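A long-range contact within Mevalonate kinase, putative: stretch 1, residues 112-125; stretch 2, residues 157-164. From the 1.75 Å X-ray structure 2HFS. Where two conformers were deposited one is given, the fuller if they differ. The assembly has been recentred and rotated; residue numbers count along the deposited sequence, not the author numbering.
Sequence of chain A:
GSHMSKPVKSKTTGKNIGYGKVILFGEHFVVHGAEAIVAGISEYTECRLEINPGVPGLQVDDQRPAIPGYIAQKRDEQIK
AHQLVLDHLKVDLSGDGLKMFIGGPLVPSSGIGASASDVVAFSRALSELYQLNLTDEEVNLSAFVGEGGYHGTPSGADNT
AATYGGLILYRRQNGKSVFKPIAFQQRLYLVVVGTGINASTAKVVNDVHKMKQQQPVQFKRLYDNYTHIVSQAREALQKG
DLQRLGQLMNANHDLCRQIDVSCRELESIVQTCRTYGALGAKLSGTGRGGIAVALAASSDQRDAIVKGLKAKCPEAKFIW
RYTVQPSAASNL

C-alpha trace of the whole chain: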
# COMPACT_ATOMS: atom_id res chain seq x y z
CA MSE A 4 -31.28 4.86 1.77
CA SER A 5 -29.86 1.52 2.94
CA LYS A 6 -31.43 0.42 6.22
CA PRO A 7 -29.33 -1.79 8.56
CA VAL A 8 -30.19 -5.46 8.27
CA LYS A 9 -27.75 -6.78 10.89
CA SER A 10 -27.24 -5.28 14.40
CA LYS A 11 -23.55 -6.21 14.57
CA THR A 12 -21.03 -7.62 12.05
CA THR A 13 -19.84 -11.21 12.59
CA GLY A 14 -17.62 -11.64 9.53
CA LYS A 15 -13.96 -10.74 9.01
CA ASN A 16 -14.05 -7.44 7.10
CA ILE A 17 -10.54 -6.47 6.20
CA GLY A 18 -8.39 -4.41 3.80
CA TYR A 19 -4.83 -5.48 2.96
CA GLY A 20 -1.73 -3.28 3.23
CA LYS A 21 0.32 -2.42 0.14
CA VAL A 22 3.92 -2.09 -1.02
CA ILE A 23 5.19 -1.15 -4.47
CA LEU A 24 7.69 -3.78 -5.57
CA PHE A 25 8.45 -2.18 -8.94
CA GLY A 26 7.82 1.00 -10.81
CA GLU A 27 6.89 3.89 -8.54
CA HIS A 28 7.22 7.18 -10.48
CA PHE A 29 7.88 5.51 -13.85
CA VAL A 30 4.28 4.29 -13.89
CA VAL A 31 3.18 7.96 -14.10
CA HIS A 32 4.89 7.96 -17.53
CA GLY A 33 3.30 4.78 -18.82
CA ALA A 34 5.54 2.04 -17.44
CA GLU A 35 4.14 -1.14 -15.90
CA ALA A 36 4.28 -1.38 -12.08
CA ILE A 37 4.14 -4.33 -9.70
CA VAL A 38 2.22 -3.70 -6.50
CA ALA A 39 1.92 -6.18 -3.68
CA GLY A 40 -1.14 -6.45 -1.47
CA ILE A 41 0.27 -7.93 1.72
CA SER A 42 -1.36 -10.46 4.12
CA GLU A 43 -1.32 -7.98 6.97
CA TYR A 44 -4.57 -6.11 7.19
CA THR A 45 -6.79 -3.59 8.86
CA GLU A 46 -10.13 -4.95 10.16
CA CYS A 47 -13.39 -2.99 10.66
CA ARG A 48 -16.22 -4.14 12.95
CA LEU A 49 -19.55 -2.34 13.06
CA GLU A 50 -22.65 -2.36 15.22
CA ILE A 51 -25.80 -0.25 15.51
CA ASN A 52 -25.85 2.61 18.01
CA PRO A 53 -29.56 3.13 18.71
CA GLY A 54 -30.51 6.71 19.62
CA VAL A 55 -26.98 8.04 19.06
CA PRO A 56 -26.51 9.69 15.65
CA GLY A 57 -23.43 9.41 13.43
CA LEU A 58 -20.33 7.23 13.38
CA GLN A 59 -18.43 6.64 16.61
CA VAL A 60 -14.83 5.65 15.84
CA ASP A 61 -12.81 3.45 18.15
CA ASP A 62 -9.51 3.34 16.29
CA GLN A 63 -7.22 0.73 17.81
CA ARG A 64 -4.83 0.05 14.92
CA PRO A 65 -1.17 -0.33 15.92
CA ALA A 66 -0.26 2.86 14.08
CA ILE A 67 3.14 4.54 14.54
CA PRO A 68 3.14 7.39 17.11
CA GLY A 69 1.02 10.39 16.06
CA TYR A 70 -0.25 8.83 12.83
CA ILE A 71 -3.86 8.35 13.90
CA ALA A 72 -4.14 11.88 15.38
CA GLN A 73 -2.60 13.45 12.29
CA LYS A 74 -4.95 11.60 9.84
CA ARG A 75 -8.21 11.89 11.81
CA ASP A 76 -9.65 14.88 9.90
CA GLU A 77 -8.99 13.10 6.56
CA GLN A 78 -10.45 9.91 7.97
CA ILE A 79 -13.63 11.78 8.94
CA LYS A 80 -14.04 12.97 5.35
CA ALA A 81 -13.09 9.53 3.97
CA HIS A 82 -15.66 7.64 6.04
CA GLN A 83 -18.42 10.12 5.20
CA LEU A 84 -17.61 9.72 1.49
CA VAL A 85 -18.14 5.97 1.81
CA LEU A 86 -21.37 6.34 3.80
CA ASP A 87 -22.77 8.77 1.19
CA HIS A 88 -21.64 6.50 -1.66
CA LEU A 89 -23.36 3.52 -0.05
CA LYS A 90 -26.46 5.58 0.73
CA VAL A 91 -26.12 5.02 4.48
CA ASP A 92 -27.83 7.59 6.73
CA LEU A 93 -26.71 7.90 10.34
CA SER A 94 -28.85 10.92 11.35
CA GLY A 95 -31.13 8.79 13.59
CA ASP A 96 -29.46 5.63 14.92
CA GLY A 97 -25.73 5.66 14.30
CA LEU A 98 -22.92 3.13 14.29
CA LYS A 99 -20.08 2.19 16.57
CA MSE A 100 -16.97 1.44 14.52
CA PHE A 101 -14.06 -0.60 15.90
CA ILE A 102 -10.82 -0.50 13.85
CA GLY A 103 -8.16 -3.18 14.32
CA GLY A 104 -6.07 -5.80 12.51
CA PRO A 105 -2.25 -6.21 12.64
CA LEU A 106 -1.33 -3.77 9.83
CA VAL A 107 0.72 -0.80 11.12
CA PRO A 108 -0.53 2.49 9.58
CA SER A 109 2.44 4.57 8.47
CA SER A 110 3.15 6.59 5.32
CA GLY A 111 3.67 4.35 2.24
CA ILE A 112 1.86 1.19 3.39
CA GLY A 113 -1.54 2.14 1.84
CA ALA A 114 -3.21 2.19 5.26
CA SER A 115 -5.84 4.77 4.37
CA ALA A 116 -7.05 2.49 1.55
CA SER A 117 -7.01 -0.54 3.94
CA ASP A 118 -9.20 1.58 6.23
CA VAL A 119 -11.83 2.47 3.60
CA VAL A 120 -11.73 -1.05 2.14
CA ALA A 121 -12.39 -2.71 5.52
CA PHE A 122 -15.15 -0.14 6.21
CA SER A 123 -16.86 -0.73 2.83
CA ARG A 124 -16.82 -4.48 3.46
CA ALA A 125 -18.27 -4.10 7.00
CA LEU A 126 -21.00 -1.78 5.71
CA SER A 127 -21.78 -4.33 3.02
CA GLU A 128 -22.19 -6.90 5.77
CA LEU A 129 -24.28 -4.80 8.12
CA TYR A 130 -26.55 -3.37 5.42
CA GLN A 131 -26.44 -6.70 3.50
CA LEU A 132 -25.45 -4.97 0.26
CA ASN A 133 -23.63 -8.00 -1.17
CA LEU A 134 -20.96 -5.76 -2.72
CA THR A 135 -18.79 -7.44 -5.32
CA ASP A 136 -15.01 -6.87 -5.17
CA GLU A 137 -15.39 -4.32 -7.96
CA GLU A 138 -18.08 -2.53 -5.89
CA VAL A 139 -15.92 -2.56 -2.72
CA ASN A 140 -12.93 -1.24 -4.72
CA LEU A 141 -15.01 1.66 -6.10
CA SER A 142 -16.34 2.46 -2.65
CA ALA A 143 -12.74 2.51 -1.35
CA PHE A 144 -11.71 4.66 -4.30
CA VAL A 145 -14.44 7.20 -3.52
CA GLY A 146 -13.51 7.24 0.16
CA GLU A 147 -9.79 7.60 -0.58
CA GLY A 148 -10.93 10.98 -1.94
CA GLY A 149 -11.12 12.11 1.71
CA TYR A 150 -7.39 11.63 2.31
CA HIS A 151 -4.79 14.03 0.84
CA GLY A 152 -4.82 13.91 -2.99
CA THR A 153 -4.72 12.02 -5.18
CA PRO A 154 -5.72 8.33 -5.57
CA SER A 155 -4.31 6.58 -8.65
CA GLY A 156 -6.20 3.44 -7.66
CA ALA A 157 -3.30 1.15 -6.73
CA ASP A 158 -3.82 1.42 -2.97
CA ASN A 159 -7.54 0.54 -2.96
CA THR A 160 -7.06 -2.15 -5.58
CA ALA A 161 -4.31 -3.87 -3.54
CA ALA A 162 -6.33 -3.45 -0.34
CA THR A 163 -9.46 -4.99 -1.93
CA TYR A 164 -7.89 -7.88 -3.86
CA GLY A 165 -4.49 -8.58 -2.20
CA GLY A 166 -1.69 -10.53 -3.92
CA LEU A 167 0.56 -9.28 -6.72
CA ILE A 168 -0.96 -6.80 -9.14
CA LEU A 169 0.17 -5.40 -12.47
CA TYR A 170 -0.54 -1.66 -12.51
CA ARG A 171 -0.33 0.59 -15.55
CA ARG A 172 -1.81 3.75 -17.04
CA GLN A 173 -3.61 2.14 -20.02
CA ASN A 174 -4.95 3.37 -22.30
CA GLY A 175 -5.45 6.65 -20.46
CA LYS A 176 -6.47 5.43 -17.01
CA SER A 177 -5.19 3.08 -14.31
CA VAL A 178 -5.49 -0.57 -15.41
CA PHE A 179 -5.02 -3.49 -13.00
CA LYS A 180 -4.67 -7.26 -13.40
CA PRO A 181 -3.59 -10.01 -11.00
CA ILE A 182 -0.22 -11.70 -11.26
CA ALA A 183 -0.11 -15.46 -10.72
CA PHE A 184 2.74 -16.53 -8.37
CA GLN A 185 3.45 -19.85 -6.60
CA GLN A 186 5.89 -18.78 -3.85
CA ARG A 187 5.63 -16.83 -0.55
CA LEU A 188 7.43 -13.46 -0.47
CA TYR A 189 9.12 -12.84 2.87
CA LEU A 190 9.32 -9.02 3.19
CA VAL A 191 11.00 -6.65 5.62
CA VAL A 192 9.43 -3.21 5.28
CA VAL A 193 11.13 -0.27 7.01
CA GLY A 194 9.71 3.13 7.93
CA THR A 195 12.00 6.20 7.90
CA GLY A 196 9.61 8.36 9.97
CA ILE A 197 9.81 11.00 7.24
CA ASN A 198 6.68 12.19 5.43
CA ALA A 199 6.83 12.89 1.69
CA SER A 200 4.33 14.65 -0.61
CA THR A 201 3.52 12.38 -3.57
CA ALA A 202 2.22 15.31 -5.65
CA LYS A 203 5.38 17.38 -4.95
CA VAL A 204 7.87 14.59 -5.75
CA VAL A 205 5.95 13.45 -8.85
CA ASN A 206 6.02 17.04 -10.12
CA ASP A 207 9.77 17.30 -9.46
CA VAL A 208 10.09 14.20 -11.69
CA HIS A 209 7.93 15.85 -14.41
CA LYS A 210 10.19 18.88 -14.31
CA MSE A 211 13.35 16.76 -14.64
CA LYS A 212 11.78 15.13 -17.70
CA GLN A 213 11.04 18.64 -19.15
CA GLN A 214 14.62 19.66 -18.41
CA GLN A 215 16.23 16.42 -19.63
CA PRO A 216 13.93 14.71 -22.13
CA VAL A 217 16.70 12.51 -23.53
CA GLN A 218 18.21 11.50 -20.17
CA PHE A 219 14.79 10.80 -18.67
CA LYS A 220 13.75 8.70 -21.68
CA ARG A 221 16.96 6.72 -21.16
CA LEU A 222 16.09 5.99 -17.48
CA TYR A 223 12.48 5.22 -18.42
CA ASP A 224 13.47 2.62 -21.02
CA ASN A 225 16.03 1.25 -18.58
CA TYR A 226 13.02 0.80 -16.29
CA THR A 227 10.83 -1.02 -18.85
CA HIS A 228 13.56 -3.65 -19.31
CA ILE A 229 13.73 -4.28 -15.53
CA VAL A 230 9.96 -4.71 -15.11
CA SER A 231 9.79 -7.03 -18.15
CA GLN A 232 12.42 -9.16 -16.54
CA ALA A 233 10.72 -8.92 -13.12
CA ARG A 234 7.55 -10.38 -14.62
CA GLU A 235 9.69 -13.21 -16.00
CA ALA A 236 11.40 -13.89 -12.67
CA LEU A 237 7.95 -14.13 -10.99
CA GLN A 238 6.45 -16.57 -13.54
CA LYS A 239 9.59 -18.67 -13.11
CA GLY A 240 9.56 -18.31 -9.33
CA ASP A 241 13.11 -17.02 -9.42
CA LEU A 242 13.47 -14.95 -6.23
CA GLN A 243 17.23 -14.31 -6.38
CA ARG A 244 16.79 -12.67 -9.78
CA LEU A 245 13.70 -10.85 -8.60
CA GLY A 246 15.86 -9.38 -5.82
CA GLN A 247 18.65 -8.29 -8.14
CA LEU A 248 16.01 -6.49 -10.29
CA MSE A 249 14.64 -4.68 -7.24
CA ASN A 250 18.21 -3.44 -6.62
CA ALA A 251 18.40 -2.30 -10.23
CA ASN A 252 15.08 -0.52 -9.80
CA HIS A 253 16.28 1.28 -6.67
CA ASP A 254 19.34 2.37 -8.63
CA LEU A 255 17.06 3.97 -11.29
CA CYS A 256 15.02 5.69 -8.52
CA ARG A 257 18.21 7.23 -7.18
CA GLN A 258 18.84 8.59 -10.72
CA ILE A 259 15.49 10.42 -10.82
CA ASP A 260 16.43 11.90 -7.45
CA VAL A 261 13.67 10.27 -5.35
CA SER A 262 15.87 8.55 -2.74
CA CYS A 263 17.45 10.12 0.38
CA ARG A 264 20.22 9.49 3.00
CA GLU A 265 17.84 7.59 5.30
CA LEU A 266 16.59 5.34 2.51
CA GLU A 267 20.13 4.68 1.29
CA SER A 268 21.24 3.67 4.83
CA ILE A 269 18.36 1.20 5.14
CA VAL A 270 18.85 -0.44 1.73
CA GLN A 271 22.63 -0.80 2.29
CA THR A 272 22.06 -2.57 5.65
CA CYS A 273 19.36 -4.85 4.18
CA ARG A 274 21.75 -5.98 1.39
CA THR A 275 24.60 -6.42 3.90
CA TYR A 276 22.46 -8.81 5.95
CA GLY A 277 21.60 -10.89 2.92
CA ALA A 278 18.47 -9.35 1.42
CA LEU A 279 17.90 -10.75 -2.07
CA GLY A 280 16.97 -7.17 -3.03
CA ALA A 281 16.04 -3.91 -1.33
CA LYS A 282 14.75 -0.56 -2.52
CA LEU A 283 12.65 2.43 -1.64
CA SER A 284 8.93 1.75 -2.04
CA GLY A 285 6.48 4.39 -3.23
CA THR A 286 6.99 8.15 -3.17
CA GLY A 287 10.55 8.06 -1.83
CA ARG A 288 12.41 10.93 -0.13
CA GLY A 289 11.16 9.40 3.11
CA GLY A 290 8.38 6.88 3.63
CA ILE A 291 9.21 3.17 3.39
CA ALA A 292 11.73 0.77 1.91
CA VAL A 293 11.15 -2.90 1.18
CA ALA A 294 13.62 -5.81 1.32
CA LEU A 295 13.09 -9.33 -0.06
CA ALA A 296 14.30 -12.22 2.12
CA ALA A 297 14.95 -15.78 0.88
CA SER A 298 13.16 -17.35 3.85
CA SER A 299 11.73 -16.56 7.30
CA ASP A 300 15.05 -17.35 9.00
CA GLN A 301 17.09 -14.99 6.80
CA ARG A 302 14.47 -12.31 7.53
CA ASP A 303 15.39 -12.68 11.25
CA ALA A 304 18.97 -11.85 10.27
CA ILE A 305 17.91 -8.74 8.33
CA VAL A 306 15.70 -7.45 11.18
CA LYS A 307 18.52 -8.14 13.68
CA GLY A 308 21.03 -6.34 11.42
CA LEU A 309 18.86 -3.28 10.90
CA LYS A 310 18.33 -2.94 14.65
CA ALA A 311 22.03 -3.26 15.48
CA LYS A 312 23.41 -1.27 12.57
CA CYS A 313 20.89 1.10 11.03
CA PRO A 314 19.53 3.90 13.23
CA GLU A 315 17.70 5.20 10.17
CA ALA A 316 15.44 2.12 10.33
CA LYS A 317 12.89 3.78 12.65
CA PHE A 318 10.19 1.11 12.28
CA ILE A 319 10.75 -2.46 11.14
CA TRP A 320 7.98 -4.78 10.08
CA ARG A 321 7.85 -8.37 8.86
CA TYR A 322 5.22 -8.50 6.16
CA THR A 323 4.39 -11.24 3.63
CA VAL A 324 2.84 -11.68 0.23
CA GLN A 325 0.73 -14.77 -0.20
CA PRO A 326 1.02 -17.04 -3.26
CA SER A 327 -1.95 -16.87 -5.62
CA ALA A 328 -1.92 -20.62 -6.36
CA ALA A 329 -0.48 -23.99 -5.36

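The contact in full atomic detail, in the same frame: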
# COMPACT_ATOMS: atom_id res chain seq x y z
N ILE A 112 2.39 2.55 3.24
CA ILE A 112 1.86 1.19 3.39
C ILE A 112 0.40 1.04 2.90
O ILE A 112 -0.21 -0.06 3.03
CB ILE A 112 1.98 0.76 4.85
CG1 ILE A 112 2.20 -0.76 4.95
CG2 ILE A 112 0.76 1.22 5.64
CD1 ILE A 112 3.50 -1.29 4.28
N GLY A 113 -0.15 2.12 2.35
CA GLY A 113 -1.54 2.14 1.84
C GLY A 113 -2.63 1.97 2.90
O GLY A 113 -3.73 1.45 2.62
N ALA A 114 -2.34 2.43 4.11
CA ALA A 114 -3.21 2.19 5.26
C ALA A 114 -4.56 2.89 5.15
O ALA A 114 -5.57 2.36 5.63
CB ALA A 114 -2.51 2.59 6.55
N SER A 115 -4.58 4.07 4.53
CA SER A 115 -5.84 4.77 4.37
C SER A 115 -6.79 3.98 3.46
O SER A 115 -7.99 3.86 3.76
CB SER A 115 -5.64 6.25 3.94
OG SER A 115 -5.27 6.40 2.59
N ALA A 116 -6.26 3.40 2.37
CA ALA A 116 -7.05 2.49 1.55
C ALA A 116 -7.53 1.25 2.32
O ALA A 116 -8.67 0.86 2.18
CB ALA A 116 -6.30 2.08 0.28
N SER A 117 -6.65 0.64 3.13
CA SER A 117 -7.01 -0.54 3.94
C SER A 117 -8.17 -0.21 4.86
O SER A 117 -9.07 -1.04 5.05
CB SER A 117 -5.83 -1.07 4.77
OG SER A 117 -4.60 -0.99 4.06
N ASP A 118 -8.12 1.01 5.40
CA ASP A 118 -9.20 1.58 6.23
C ASP A 118 -10.52 1.61 5.46
O ASP A 118 -11.49 0.95 5.88
CB ASP A 118 -8.77 2.97 6.71
CG ASP A 118 -9.79 3.67 7.62
OD1 ASP A 118 -10.87 3.12 7.91
OD2 ASP A 118 -9.55 4.79 8.10
N VAL A 119 -10.57 2.35 4.34
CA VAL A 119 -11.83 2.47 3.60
C VAL A 119 -12.27 1.15 2.98
O VAL A 119 -13.46 0.92 2.84
CB VAL A 119 -11.89 3.63 2.55
CG1 VAL A 119 -11.94 4.99 3.26
CG2 VAL A 119 -10.71 3.59 1.55
N VAL A 120 -11.33 0.26 2.66
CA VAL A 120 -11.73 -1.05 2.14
C VAL A 120 -12.45 -1.84 3.24
O VAL A 120 -13.57 -2.31 3.04
CB VAL A 120 -10.55 -1.85 1.54
CG1 VAL A 120 -10.92 -3.31 1.33
CG2 VAL A 120 -10.11 -1.20 0.21
N ALA A 121 -11.81 -1.96 4.41
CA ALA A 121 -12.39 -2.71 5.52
C ALA A 121 -13.78 -2.17 5.88
O ALA A 121 -14.74 -2.94 6.07
CB ALA A 121 -11.46 -2.66 6.73
N PHE A 122 -13.89 -0.85 5.93
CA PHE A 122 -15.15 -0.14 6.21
C PHE A 122 -16.25 -0.49 5.19
O PHE A 122 -17.37 -0.82 5.59
CB PHE A 122 -14.87 1.38 6.24
CG PHE A 122 -16.04 2.22 6.70
CD1 PHE A 122 -16.92 1.76 7.67
CD2 PHE A 122 -16.24 3.48 6.14
CE1 PHE A 122 -18.01 2.58 8.09
CE2 PHE A 122 -17.30 4.30 6.56
CZ PHE A 122 -18.19 3.85 7.53
N SER A 123 -15.93 -0.39 3.90
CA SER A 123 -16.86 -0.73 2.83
C SER A 123 -17.37 -2.15 2.95
O SER A 123 -18.56 -2.41 2.78
CB SER A 123 -16.20 -0.52 1.47
OG SER A 123 -15.93 0.87 1.28
N ARG A 124 -16.47 -3.08 3.24
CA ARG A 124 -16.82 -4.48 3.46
C ARG A 124 -17.75 -4.65 4.67
O ARG A 124 -18.75 -5.35 4.57
CB ARG A 124 -15.56 -5.34 3.61
CG ARG A 124 -14.79 -5.55 2.28
CD ARG A 124 -13.79 -6.72 2.32
NE ARG A 124 -13.03 -6.87 1.09
CZ ARG A 124 -13.50 -7.36 -0.05
NH1 ARG A 124 -14.78 -7.77 -0.15
NH2 ARG A 124 -12.71 -7.44 -1.11
N ALA A 125 -17.42 -4.01 5.79
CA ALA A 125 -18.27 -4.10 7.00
C ALA A 125 -19.65 -3.51 6.79
O ALA A 125 -20.64 -4.06 7.28
CB ALA A 125 -17.59 -3.45 8.18
N ALA A 157 -4.11 2.31 -7.12
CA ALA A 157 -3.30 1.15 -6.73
C ALA A 157 -3.46 0.76 -5.27
O ALA A 157 -3.35 -0.41 -4.94
CB ALA A 157 -1.82 1.34 -7.08
N ASP A 158 -3.71 1.74 -4.40
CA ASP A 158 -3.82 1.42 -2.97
C ASP A 158 -5.12 0.67 -2.67
O ASP A 158 -5.10 -0.38 -2.04
CB ASP A 158 -3.69 2.66 -2.10
CG ASP A 158 -2.29 3.25 -2.11
OD1 ASP A 158 -1.44 2.85 -2.96
OD2 ASP A 158 -1.97 4.15 -1.29
N ASN A 159 -6.25 1.21 -3.14
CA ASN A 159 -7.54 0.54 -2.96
C ASN A 159 -7.60 -0.81 -3.66
O ASN A 159 -8.18 -1.76 -3.13
CB ASN A 159 -8.75 1.42 -3.34
CG ASN A 159 -8.58 2.15 -4.66
OD1 ASN A 159 -8.01 3.25 -4.71
ND2 ASN A 159 -9.14 1.58 -5.72
N THR A 160 -7.00 -0.90 -4.83
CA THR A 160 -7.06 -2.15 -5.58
C THR A 160 -6.27 -3.25 -4.84
O THR A 160 -6.74 -4.38 -4.70
CB THR A 160 -6.57 -1.93 -7.03
OG1 THR A 160 -7.44 -1.00 -7.71
CG2 THR A 160 -6.76 -3.21 -7.84
N ALA A 161 -5.08 -2.92 -4.34
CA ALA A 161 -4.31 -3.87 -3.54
C ALA A 161 -5.05 -4.23 -2.25
O ALA A 161 -5.10 -5.40 -1.85
CB ALA A 161 -2.93 -3.27 -3.19
N ALA A 162 -5.60 -3.22 -1.58
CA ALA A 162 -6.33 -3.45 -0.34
C ALA A 162 -7.58 -4.34 -0.53
O ALA A 162 -7.92 -5.16 0.34
CB ALA A 162 -6.69 -2.10 0.30
N THR A 163 -8.26 -4.20 -1.67
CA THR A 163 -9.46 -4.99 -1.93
C THR A 163 -9.15 -6.42 -2.35
O THR A 163 -9.80 -7.37 -1.88
CB THR A 163 -10.32 -4.34 -3.02
OG1 THR A 163 -9.52 -4.13 -4.18
CG2 THR A 163 -10.76 -2.95 -2.61
N TYR A 164 -8.17 -6.58 -3.24
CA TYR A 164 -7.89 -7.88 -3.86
C TYR A 164 -6.72 -8.65 -3.24
O TYR A 164 -6.69 -9.86 -3.34
CB TYR A 164 -7.63 -7.74 -5.39
CG TYR A 164 -8.82 -7.25 -6.18
CD1 TYR A 164 -9.86 -8.12 -6.53
CD2 TYR A 164 -8.92 -5.90 -6.55
CE1 TYR A 164 -10.97 -7.66 -7.26
CE2 TYR A 164 -10.02 -5.43 -7.25
CZ TYR A 164 -11.04 -6.31 -7.60
OH TYR A 164 -12.12 -5.83 -8.30
O HOH W 1 -3.79 4.65 0.87
O HOH W 2 -10.11 -6.86 1.22

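Two helices, residues 114-125 and 157-164, pack against each other with their axes 8.2 Å apart at closest approach. Their N-to-C directions differ by 53°. The backbones come close: the CA atoms of Ala116 and Asn159 are 4.9 Å apart, and those of Ser117 and Ala162 are 5.2 Å apart.

Apolar packing forms the middle of the contact. Ala116 points toward the second helix, and its CB lies 3.5 Å from Asp158 C and 3.5 Å from Asn159 N. This methyl therefore rests directly on the backbone. Ala162 points back toward the first helix. Its CB is 4.2 Å from Ala116 CB and 3.5 Å from Val120 CG2. Val120, with chi1 in the t rotamer, also brings CG2 to 3.4 Å from Thr163 CG2. One methyl of Val120 thus touches both residues.

One direct hydrogen bond crosses the contact. Arg124 NH2 donates to Thr163 O at 3.0 Å, with an N-H...O angle of 144°. The carbonyl oxygen sits at the edge of the guanidinium, near its plane, where the N-H groups point.

Two waters add indirect links. Water 1 donates to Asp158 OD2 at 2.9 Å and accepts from Ala116 N at 3.1 Å. That amide lies in the first turn of its helix, where no preceding turn supplies a carbonyl partner. Water 2 accepts from Arg124 NE at 2.9 Å and lies 2.9 Å from Ala162 O. Arg124 thus reaches the end of the second stretch both directly and through water.

Gly113 holds the N-cap position, and its positive phi of 65° by itself favours glycine. Its CA lies 3.7 Å from Asp158 OD2. An ideal CB here would point toward the second stretch, 3.7 Å from Asp158 CG.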